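PDB 6GUO: siderophore enterobactin esterase from Emericella nidulans, which hydrolyses the ester bonds of the bacterial siderophore enterobactin, which allows the iron it carries to be released inside the fungal cell. Local coordinates for the interface of chains A and B. Residues are numbered along the deposited sequence; one frame, centred on the assembly and turned at random. Chains: chain A/B, Putative siderophore-degrading esterase (Eurofung).

Contact 1: the interface of chains A and B. Residues chain A 20-22, 32, 34; chain B 10, 13-14.
With CG1 wedged between its backbone N and carbonyl carbon (chi1 58°), B:Ile10 splits its two branches over chain A: CG1 and CD1 run past A:Ala20 to A:Gln32, while CG2 faces A:Gln22. A:Gln32 carries CG opposite its own backbone N (chi1 178°) and stays extended, which sets its CG and CD against the isoleucine CD1 and its amide on towards B:Gly13. The site is an intersubunit beta-bridge of the homodimer, where the N-terminal strand 6-10 of chain B runs antiparallel to strand 18-24 of chain A. B:Ile10 N donates to A:Ala20 O at 3.0 Å, nearly straight at the hydrogen but from above the carbonyl plane. On the same pair, water 1 lies 2.7 Å from B:Ile10 O and 3.1 Å from A:Ala20 N, standing in for a direct second bond.

A branched isoleucine suits the end of this strand because each arm finds its own partner. CD1 packs against A:Gln32 CG at 3.7 Å, and CG2 meets A:Gln22 CG; both glutamine side chains cross the isoleucine at about a right angle. The small methyl of A:Ala20, its CB 3.7 Å from B:Ile10 CG1, probably lets the two backbones draw together. B:Gly13 (phi 64°) has no side chain, so its CA packs on A:Ala20 CB at 3.8 Å and lies close to A:Asp34, while A:Gln32 NE2 rests against its carbonyl carbon.

Beyond the turn, A:Asp34 receives B:Ala14 N on the syn side of OD1, tilted from the carboxylate plane. Its other oxygen is steadied from within chain A: A:Gln32 NE2 donates to A:Asp34 OD2 at 2.9 Å, with that oxygen lying almost in the amide plane.

Contact 2: the interface of chains A and B. Residues chain A 61-66; chain B 14, 69.
B:Glu69 OE1 is gripped by two donors of A:Thr66, the backbone N at 2.8 Å and the hydroxyl OG1 at 2.7 Å. In this alpha/beta-hydrolase of the esterase D family, the contact joins helix 60-77 of one subunit to the same helix of the other, and the glutamate enters the first turns of its partner. Threonine suits the position because OG1 stands beside its own backbone N (chi1 -60°), which directs both donors at one oxygen. They reach it differently: the hydroxyl comes on the anti side, fairly near the carboxylate plane, whereas the backbone N lies well above that plane.

The other oxygen, OE2, accepts from A:Leu65 N at 2.9 Å on its syn side. Water 2 also sits 2.7 Å from B:Glu69 OE2 and 2.6 Å from A:Asn61 O. The helix is opened here, since A:Asn61 O and A:Leu65 N are 5.8 Å apart, too far for the usual helical bond. The carboxylate thus supplies acceptors to two amides near the helix start.

Glutamate has the length for this task: CG lies opposite the backbone N (chi1 -159°), and the chain runs on extended to its carboxylate. OE1 also lies 3.1 Å from both A:Ala62 O and A:Leu63 O, oxygens that would repel a charged carboxylate. The N-H groups and helix start would probably favour the charge and these carbonyls oppose it; a proton on OE1 could make one pair a hydrogen bond, but the structure alone shows none. A:Leu65 lays CB alongside the carboxylate, the two side chains crossing obliquely. Ring carbon CD2 of A:Phe64 touches the methyl of B:Ala14.

Contact 1: the interface of chains A and B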
# COMPACT_ATOMS: atom_id res chain seq x y z
N ALA A 20 -2.83 -11.19 -16.65
CA ALA A 20 -4.25 -10.90 -16.53
C ALA A 20 -5.04 -11.71 -17.56
O ALA A 20 -4.52 -12.04 -18.62
CB ALA A 20 -4.51 -9.41 -16.70
N TRP A 21 -6.28 -12.03 -17.21
CA TRP A 21 -7.22 -12.70 -18.10
C TRP A 21 -8.58 -12.04 -18.01
O TRP A 21 -8.97 -11.57 -16.94
CB TRP A 21 -7.40 -14.17 -17.70
CG TRP A 21 -6.22 -15.04 -17.96
CD1 TRP A 21 -6.01 -15.83 -19.06
CD2 TRP A 21 -5.10 -15.25 -17.10
NE1 TRP A 21 -4.82 -16.50 -18.94
CE2 TRP A 21 -4.23 -16.16 -17.74
CE3 TRP A 21 -4.73 -14.73 -15.85
CZ2 TRP A 21 -3.03 -16.58 -17.18
CZ3 TRP A 21 -3.53 -15.15 -15.28
CH2 TRP A 21 -2.69 -16.06 -15.95
N GLN A 22 -9.31 -12.01 -19.12
CA GLN A 22 -10.75 -11.74 -19.08
C GLN A 22 -11.49 -13.07 -19.01
O GLN A 22 -11.07 -14.04 -19.63
CB GLN A 22 -11.23 -10.91 -20.28
CG GLN A 22 -11.12 -9.41 -20.04
CD GLN A 22 -11.74 -8.56 -21.14
OE1 GLN A 22 -12.61 -9.02 -21.89
NE2 GLN A 22 -11.31 -7.31 -21.22
N GLN A 32 -12.33 -9.49 -14.89
CA GLN A 32 -10.90 -9.38 -15.14
C GLN A 32 -10.22 -9.96 -13.91
O GLN A 32 -10.48 -9.51 -12.80
CB GLN A 32 -10.48 -7.93 -15.34
CG GLN A 32 -8.99 -7.73 -15.56
CD GLN A 32 -8.62 -6.28 -15.77
OE1 GLN A 32 -9.18 -5.60 -16.63
NE2 GLN A 32 -7.67 -5.79 -14.97
N ASP A 34 -6.49 -10.50 -12.21
CA ASP A 34 -5.07 -10.15 -12.24
C ASP A 34 -4.39 -11.12 -11.28
O ASP A 34 -4.89 -11.35 -10.18
CB ASP A 34 -4.84 -8.71 -11.78
CG ASP A 34 -5.26 -7.69 -12.83
OD1 ASP A 34 -4.46 -7.43 -13.76
OD2 ASP A 34 -6.37 -7.13 -12.71
N ILE B 10 -5.21 -11.05 -21.40
CA ILE B 10 -5.31 -9.63 -21.74
C ILE B 10 -4.09 -8.88 -21.23
O ILE B 10 -3.48 -9.27 -20.23
CB ILE B 10 -6.60 -8.98 -21.17
CG1 ILE B 10 -6.69 -9.11 -19.64
CG2 ILE B 10 -7.83 -9.59 -21.82
CD1 ILE B 10 -7.47 -8.00 -18.98
N GLY B 13 -3.87 -5.34 -18.18
CA GLY B 13 -4.58 -5.58 -16.92
C GLY B 13 -4.47 -4.37 -16.00
O GLY B 13 -4.62 -3.23 -16.45
N ALA B 14 -4.18 -4.62 -14.72
CA ALA B 14 -4.05 -3.54 -13.74
C ALA B 14 -2.77 -2.71 -13.90
O ALA B 14 -2.66 -1.62 -13.33
CB ALA B 14 -4.12 -4.10 -12.33
O HOH W 1 -1.43 -10.78 -19.33

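Contact 2: the interface of chains A and B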
# COMPACT_ATOMS: atom_id res chain seq x y z
N ASN A 61 -9.27 -4.59 -9.05
CA ASN A 61 -8.57 -3.50 -9.74
C ASN A 61 -7.98 -2.47 -8.78
O ASN A 61 -7.01 -1.79 -9.13
CB ASN A 61 -9.47 -2.75 -10.73
CG ASN A 61 -10.27 -3.67 -11.63
OD1 ASN A 61 -11.32 -4.15 -11.24
ND2 ASN A 61 -9.79 -3.89 -12.85
N ALA A 62 -8.57 -2.32 -7.60
CA ALA A 62 -8.15 -1.33 -6.60
C ALA A 62 -7.09 -1.81 -5.62
O ALA A 62 -6.48 -0.99 -4.93
CB ALA A 62 -9.36 -0.83 -5.83
N LEU A 63 -6.90 -3.13 -5.53
CA LEU A 63 -6.08 -3.76 -4.48
C LEU A 63 -4.89 -4.61 -4.94
O LEU A 63 -3.98 -4.86 -4.15
CB LEU A 63 -6.97 -4.64 -3.62
CG LEU A 63 -8.23 -4.00 -3.03
CD1 LEU A 63 -9.01 -5.05 -2.27
CD2 LEU A 63 -7.87 -2.83 -2.13
N PHE A 64 -4.92 -5.05 -6.19
CA PHE A 64 -3.95 -6.00 -6.74
C PHE A 64 -2.50 -5.56 -6.55
O PHE A 64 -1.69 -6.32 -6.03
CB PHE A 64 -4.22 -6.19 -8.23
CG PHE A 64 -3.22 -7.06 -8.94
CD1 PHE A 64 -3.12 -8.41 -8.64
CD2 PHE A 64 -2.41 -6.53 -9.93
CE1 PHE A 64 -2.21 -9.22 -9.31
CE2 PHE A 64 -1.50 -7.33 -10.60
CZ PHE A 64 -1.40 -8.68 -10.29
N LEU A 65 -2.21 -4.34 -6.97
CA LEU A 65 -0.83 -3.84 -6.97
C LEU A 65 -0.28 -3.66 -5.55
O LEU A 65 0.89 -3.97 -5.30
CB LEU A 65 -0.73 -2.54 -7.77
CG LEU A 65 -1.14 -2.60 -9.25
CD1 LEU A 65 -1.09 -1.20 -9.86
CD2 LEU A 65 -0.26 -3.55 -10.05
N THR A 66 -1.12 -3.20 -4.63
CA THR A 66 -0.73 -3.00 -3.23
C THR A 66 -0.44 -4.34 -2.57
O THR A 66 0.56 -4.48 -1.89
CB THR A 66 -1.84 -2.26 -2.43
OG1 THR A 66 -2.07 -0.98 -3.02
CG2 THR A 66 -1.43 -2.06 -0.95
N ALA B 14 -4.18 -4.62 -14.72
CA ALA B 14 -4.05 -3.54 -13.74
C ALA B 14 -2.77 -2.71 -13.90
O ALA B 14 -2.66 -1.62 -13.33
CB ALA B 14 -4.12 -4.10 -12.33
N GLU B 69 -1.05 2.66 -6.74
CA GLU B 69 -2.40 2.21 -6.45
C GLU B 69 -3.10 3.04 -5.38
O GLU B 69 -4.30 3.26 -5.46
CB GLU B 69 -2.42 0.73 -6.08
CG GLU B 69 -3.79 0.11 -6.27
CD GLU B 69 -3.76 -1.39 -6.19
OE1 GLU B 69 -3.52 -1.91 -5.08
OE2 GLU B 69 -3.96 -2.04 -7.24
O HOH W 2 -4.65 -0.67 -9.48

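The centres of contact 1 and contact 2, taken over their C-alpha atoms, lie about 12 Å apart, and B:Ala14 belongs to both. Its amide bonds in contact 1, and its methyl faces both contacts, so the segment following strand 6-10 of chain B bridges an exchanged N-terminal arm and a junction between helices. In contact 1 the partner's strand is laid against strand 18-24 of chain A at the bridge of A:Ala20 with B:Ile10. Because the interface is two-fold symmetric, each contact recurs with the chains exchanged, so the homodimer is tied by reciprocal arms and reciprocal glutamates.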